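Local coordinates for aminoacyl-tRNA synthetase (Cryptosporidium parvum, PDB 5F9Z), which joins proline to its cognate tRNA in an ATP-dependent reaction, as a class II prolyl-tRNA synthetase whose active site here holds halofuginone and an ATP analogue, at residues N324-E327 / C328-K332; S395-P398 / K399-E402. One frame throughout, in Å; residues are numbered along the deposited sequence.

Contact 1 (N324-E327 / C328-K332); sequences NEVE and CILKK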
ATOM      1  N   ASN A 324      33.937   4.777  -9.006  1.00 29.90           N
ATOM      2  CA  ASN A 324      34.131   3.862  -7.887  1.00 29.94           C
ATOM      3  C   ASN A 324      34.258   4.622  -6.572  1.00 27.50           C
ATOM      4  O   ASN A 324      33.761   4.166  -5.535  1.00 26.66           O
ATOM      5  CB  ASN A 324      35.362   2.988  -8.121  1.00 33.49           C
ATOM      6  CG  ASN A 324      35.152   1.965  -9.220  1.00 36.04           C
ATOM      7  OD1 ASN A 324      34.019   1.651  -9.583  1.00 35.51           O
ATOM      8  ND2 ASN A 324      36.247   1.435  -9.751  1.00 38.71           N
ATOM      9  N   GLU A 325      34.922   5.779  -6.593  1.00 27.56           N
ATOM     10  CA  GLU A 325      35.034   6.590  -5.385  1.00 28.95           C
ATOM     11  C   GLU A 325      33.668   7.094  -4.939  1.00 28.04           C
ATOM     12  O   GLU A 325      33.323   7.023  -3.754  1.00 28.92           O
ATOM     13  CB  GLU A 325      35.992   7.759  -5.623  1.00 31.33           C
ATOM     14  CG  GLU A 325      36.030   8.766  -4.483  1.00 33.75           C
ATOM     15  CD  GLU A 325      37.022   9.885  -4.722  1.00 35.72           C
ATOM     16  OE1 GLU A 325      37.585  10.402  -3.733  1.00 37.02           O
ATOM     17  OE2 GLU A 325      37.244  10.245  -5.897  1.00 36.32           O
ATOM     18  N   VAL A 326      32.871   7.603  -5.882  1.00 28.05           N
ATOM     19  CA  VAL A 326      31.525   8.066  -5.552  1.00 27.26           C
ATOM     20  C   VAL A 326      30.664   6.903  -5.075  1.00 25.97           C
ATOM     21  O   VAL A 326      29.909   7.027  -4.103  1.00 24.41           O
ATOM     22  CB  VAL A 326      30.895   8.782  -6.762  1.00 26.77           C
ATOM     23  CG1 VAL A 326      29.434   9.103  -6.490  1.00 26.30           C
ATOM     24  CG2 VAL A 326      31.667  10.049  -7.088  1.00 25.90           C
ATOM     25  N   GLU A 327      30.766   5.752  -5.747  1.00 26.90           N
ATOM     26  CA  GLU A 327      29.999   4.582  -5.332  1.00 28.23           C
ATOM     27  C   GLU A 327      30.419   4.110  -3.945  1.00 29.51           C
ATOM     28  O   GLU A 327      29.580   3.672  -3.148  1.00 28.60           O
ATOM     29  CB  GLU A 327      30.164   3.456  -6.352  1.00 29.64           C
ATOM     30  CG  GLU A 327      29.344   2.214  -6.045  1.00 31.06           C
ATOM     31  CD  GLU A 327      29.641   1.068  -6.992  1.00 35.34           C
ATOM     32  OE1 GLU A 327      30.771   1.008  -7.520  1.00 37.21           O
ATOM     33  OE2 GLU A 327      28.742   0.228  -7.211  1.00 36.98           O
ATOM     34  N   CYS A 328      31.717   4.193  -3.638  1.00 30.87           N
ATOM     35  CA  CYS A 328      32.191   3.795  -2.316  1.00 32.76           C
ATOM     36  C   CYS A 328      31.686   4.746  -1.239  1.00 32.80           C
ATOM     37  O   CYS A 328      31.313   4.310  -0.144  1.00 33.50           O
ATOM     38  CB  CYS A 328      33.718   3.731  -2.304  1.00 35.91           C
ATOM     39  SG  CYS A 328      34.435   3.346  -0.691  1.00 39.97           S
ATOM     40  N   ILE A 329      31.667   6.049  -1.533  1.00 32.28           N
ATOM     41  CA  ILE A 329      31.167   7.022  -0.568  1.00 31.20           C
ATOM     42  C   ILE A 329      29.680   6.807  -0.312  1.00 30.39           C
ATOM     43  O   ILE A 329      29.218   6.870   0.835  1.00 31.63           O
ATOM     44  CB  ILE A 329      31.457   8.453  -1.060  1.00 29.99           C
ATOM     45  CG1 ILE A 329      32.964   8.715  -1.080  1.00 29.82           C
ATOM     46  CG2 ILE A 329      30.747   9.477  -0.187  1.00 29.38           C
ATOM     47  CD1 ILE A 329      33.338  10.063  -1.650  1.00 29.78           C
ATOM     48  N   LEU A 330      28.910   6.537  -1.368  1.00 28.95           N
ATOM     49  CA  LEU A 330      27.472   6.353  -1.202  1.00 27.07           C
ATOM     50  C   LEU A 330      27.146   5.023  -0.537  1.00 28.50           C
ATOM     51  O   LEU A 330      26.177   4.938   0.227  1.00 28.96           O
ATOM     52  CB  LEU A 330      26.768   6.464  -2.554  1.00 24.61           C
ATOM     53  CG  LEU A 330      26.253   7.853  -2.944  1.00 24.94           C
ATOM     54  CD1 LEU A 330      27.360   8.897  -2.925  1.00 23.67           C
ATOM     55  CD2 LEU A 330      25.594   7.802  -4.308  1.00 25.95           C
ATOM     56  N   LYS A 331      27.931   3.978  -0.810  1.00 30.24           N
ATOM     57  CA  LYS A 331      27.730   2.708  -0.121  1.00 30.63           C
ATOM     58  C   LYS A 331      27.990   2.845   1.374  1.00 29.51           C
ATOM     59  O   LYS A 331      27.237   2.308   2.195  1.00 30.13           O
ATOM     60  CB  LYS A 331      28.632   1.629  -0.723  1.00 35.22           C
ATOM     61  CG  LYS A 331      27.955   0.760  -1.770  1.00 37.76           C
ATOM     62  CD  LYS A 331      28.907  -0.302  -2.296  1.00 41.58           C
ATOM     63  CE  LYS A 331      28.162  -1.387  -3.055  1.00 44.24           C
ATOM     64  NZ  LYS A 331      27.332  -0.829  -4.157  1.00 45.10           N
ATOM     65  N   LYS A 332      29.049   3.566   1.746  1.00 30.01           N
ATOM     66  CA  LYS A 332      29.348   3.780   3.157  1.00 30.41           C
ATOM     67  C   LYS A 332      28.296   4.637   3.847  1.00 31.18           C
ATOM     68  O   LYS A 332      28.140   4.540   5.069  1.00 34.11           O
ATOM     69  CB  LYS A 332      30.727   4.424   3.311  1.00 30.89           C
TER
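Glu327 and Lys331 sit one turn apart on helix 317-332 and point the same way. Their charged ends form a salt bridge, with Glu327 OE2 3.5 Å from Lys331 NZ. That is a long pairing. The glutamate chain runs extended, its CG anti to the backbone N (chi1 -177°). The lysine chain is straight as far as CE and then bends at its last torsion (chi4 55°), which turns NZ back to the carboxylate. The lower part of Lys331 lies close to the turn before, with CB 3.3 Å from Glu327 O.

Four i to i+4 backbone bonds tie 324-327 to 328-332. They run from the N atoms of Cys328, Ile329, Leu330 and Lys331 to the O atoms of Asn324, Glu325, Val326 and Glu327. The shortest, from Cys328 N to Asn324 O, is 2.8 Å.

Apolar contacts follow the same spacing. Val326 CG1 meets Leu330 CD1 at 4.1 Å, side by side on the buried face. Phe363 of strand 361-365 touches both. Ile329 CD1 rests 4.1 Å from the aliphatic CG of Glu325, and Ile390 touches both of these side chains. The carboxylate of Glu325 goes to Arg373 in a salt bridge.

This helix links the parallel strands 304-308 and 337-339 in a beta-alpha-beta unit of the anticodon-binding domain. The chemistry is that of an amphipathic helix: Val326 and Leu330 are buried against the sheet, while the long Glu327–Lys331 pair lies on the more open side, with Lys331 exposed and Glu327 partly so.

Contact 2 (S395-P398 / K399-E402); sequences SKIP and KLLE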
ATOM      1  N   SER A 395      27.518  13.926   2.874  1.00 35.06           N
ATOM      2  CA  SER A 395      26.543  14.716   3.614  1.00 33.17           C
ATOM      3  C   SER A 395      25.346  15.139   2.771  1.00 31.78           C
ATOM      4  O   SER A 395      24.214  15.134   3.267  1.00 32.39           O
ATOM      5  CB  SER A 395      27.214  15.964   4.199  1.00 34.05           C
ATOM      6  OG  SER A 395      26.250  16.860   4.723  1.00 33.89           O
ATOM      7  N   LYS A 396      25.566  15.504   1.506  1.00 31.13           N
ATOM      8  CA  LYS A 396      24.499  16.099   0.706  1.00 31.39           C
ATOM      9  C   LYS A 396      23.510  15.057   0.193  1.00 29.19           C
ATOM     10  O   LYS A 396      22.301  15.313   0.158  1.00 30.15           O
ATOM     11  CB  LYS A 396      25.095  16.876  -0.469  1.00 33.16           C
ATOM     12  CG  LYS A 396      24.098  17.757  -1.202  1.00 35.42           C
ATOM     13  CD  LYS A 396      24.027  19.140  -0.577  1.00 39.74           C
ATOM     14  CE  LYS A 396      22.850  19.937  -1.117  1.00 41.27           C
ATOM     15  NZ  LYS A 396      21.552  19.435  -0.582  1.00 41.52           N
ATOM     16  N   ILE A 397      23.997  13.887  -0.214  1.00 26.14           N
ATOM     17  CA  ILE A 397      23.152  12.883  -0.860  1.00 26.65           C
ATOM     18  C   ILE A 397      22.126  12.313   0.118  1.00 28.60           C
ATOM     19  O   ILE A 397      20.951  12.187  -0.255  1.00 28.98           O
ATOM     20  CB  ILE A 397      24.000  11.771  -1.500  1.00 26.15           C
ATOM     21  CG1 ILE A 397      24.906  12.363  -2.579  1.00 25.28           C
ATOM     22  CG2 ILE A 397      23.108  10.690  -2.093  1.00 18.57           C
ATOM     23  CD1 ILE A 397      24.174  13.249  -3.564  1.00 25.17           C
ATOM     24  N   PRO A 398      22.491  11.948   1.355  1.00 28.74           N
ATOM     25  CA  PRO A 398      21.441  11.567   2.315  1.00 28.41           C
ATOM     26  C   PRO A 398      20.426  12.670   2.558  1.00 29.15           C
ATOM     27  O   PRO A 398      19.248  12.374   2.793  1.00 26.34           O
ATOM     28  CB  PRO A 398      22.233  11.232   3.586  1.00 28.38           C
ATOM     29  CG  PRO A 398      23.559  10.807   3.089  1.00 28.23           C
ATOM     30  CD  PRO A 398      23.835  11.695   1.911  1.00 29.19           C
ATOM     31  N   LYS A 399      20.847  13.937   2.499  1.00 30.31           N
ATOM     32  CA  LYS A 399      19.899  15.037   2.650  1.00 30.09           C
ATOM     33  C   LYS A 399      18.972  15.140   1.444  1.00 28.71           C
ATOM     34  O   LYS A 399      17.772  15.397   1.598  1.00 29.29           O
ATOM     35  CB  LYS A 399      20.643  16.354   2.863  1.00 32.61           C
ATOM     36  CG  LYS A 399      21.324  16.480   4.215  1.00 34.61           C
ATOM     37  CD  LYS A 399      21.900  17.874   4.416  1.00 37.56           C
ATOM     38  CE  LYS A 399      22.945  18.202   3.363  1.00 38.10           C
ATOM     39  NZ  LYS A 399      23.539  19.552   3.570  1.00 39.97           N
ATOM     40  N   LEU A 400      19.510  14.944   0.236  1.00 28.00           N
ATOM     41  CA  LEU A 400      18.682  15.035  -0.963  1.00 25.49           C
ATOM     42  C   LEU A 400      17.627  13.937  -0.993  1.00 24.97           C
ATOM     43  O   LEU A 400      16.465  14.193  -1.326  1.00 26.77           O
ATOM     44  CB  LEU A 400      19.555  14.974  -2.216  1.00 24.11           C
ATOM     45  CG  LEU A 400      20.318  16.251  -2.567  1.00 25.54           C
ATOM     46  CD1 LEU A 400      21.131  16.059  -3.839  1.00 24.81           C
ATOM     47  CD2 LEU A 400      19.359  17.422  -2.712  1.00 23.81           C
ATOM     48  N   LEU A 401      18.013  12.705  -0.650  1.00 23.73           N
ATOM     49  CA  LEU A 401      17.035  11.625  -0.568  1.00 22.23           C
ATOM     50  C   LEU A 401      16.024  11.889   0.539  1.00 22.75           C
ATOM     51  O   LEU A 401      14.835  11.582   0.393  1.00 22.32           O
ATOM     52  CB  LEU A 401      17.747  10.290  -0.349  1.00 20.97           C
ATOM     53  CG  LEU A 401      18.716   9.867  -1.456  1.00 21.58           C
ATOM     54  CD1 LEU A 401      19.382   8.542  -1.116  1.00 21.57           C
ATOM     55  CD2 LEU A 401      17.998   9.782  -2.793  1.00 19.85           C
ATOM     56  N   GLU A 402      16.481  12.458   1.657  1.00 25.85           N
ATOM     57  CA  GLU A 402      15.565  12.874   2.714  1.00 29.95           C
ATOM     58  C   GLU A 402      14.599  13.939   2.208  1.00 30.12           C
ATOM     59  O   GLU A 402      13.388  13.864   2.445  1.00 26.57           O
ATOM     60  CB  GLU A 402      16.363  13.392   3.911  1.00 37.69           C
ATOM     61  CG  GLU A 402      15.519  13.896   5.068  1.00 45.56           C
ATOM     62  CD  GLU A 402      15.254  12.826   6.107  1.00 52.24           C
ATOM     63  OE1 GLU A 402      15.694  11.675   5.901  1.00 54.34           O
ATOM     64  OE2 GLU A 402      14.613  13.140   7.133  1.00 55.10           O
TER
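Pro398 interrupts the bonding of helix 393-417 while Lys399 folds back along the preceding turn. The contact is a proline-kinked stretch of this helix, which packs on the five-stranded sheet of the anticodon-binding domain. Pro398 has no N-H, and its N makes no bond to the turn before. The i to i+4 bonds resume with Leu400 N, which reaches Lys396 O at 2.8 Å. Leu401 N reaches Ile397 O, and Glu402 N reaches Pro398 O. The bond from Leu401 N is nearly straight, with an N-H...O angle of 174°.

The two lysines differ in shape. Lys399 starts with CG beside its backbone N (chi1 -71°) and bends at chi3. Its methylene chain is thereby drawn along the carbonyl of Ser395, with both CG and CE 3.3 Å from Ser395 O. Lys396 leaves with CG anti to the backbone N and bends at chi2 and chi4. These bends carry its NZ over Leu400, 3.7 Å from CD2. The two lysine chains cross at about a right angle. Their ammonium atoms, Lys396 NZ and Lys399 NZ, are 4.6 Å apart, and two like charges this close may slightly lower the pKa of one of the lysines.

On the buried side, Ile397 sends its two branches to different leucines. CD1 meets Leu400 CD1 at 4.2 Å. CG2 comes near Leu401 CD1 in a looser contact. Ile397 also packs on Phe363, Leu400 on Met386 and Leu401 on Leu361, which sets the helix against the sheet. Leu401 CG lies 3.4 Å from Ile397 O, the carbonyl that accepts its own N-H.

From the N terminus, contact 1 comes first, in the last turns of helix 317-332. The chain then enters strand 337-339 and passes through the rest of the five-stranded sheet before reaching contact 2 in the first turns of helix 393-417. Each contact is local and closes no loop beyond a helical turn. They lie in series, neither nested nor crossing. In space their centres are 14 Å apart, and the two helices touch where Leu330 CD1 meets Ile397 CG1 at 4.3 Å. Phe363 contacts both helices. Together the contacts join the beta-alpha-beta unit to the long helix that follows the sheet.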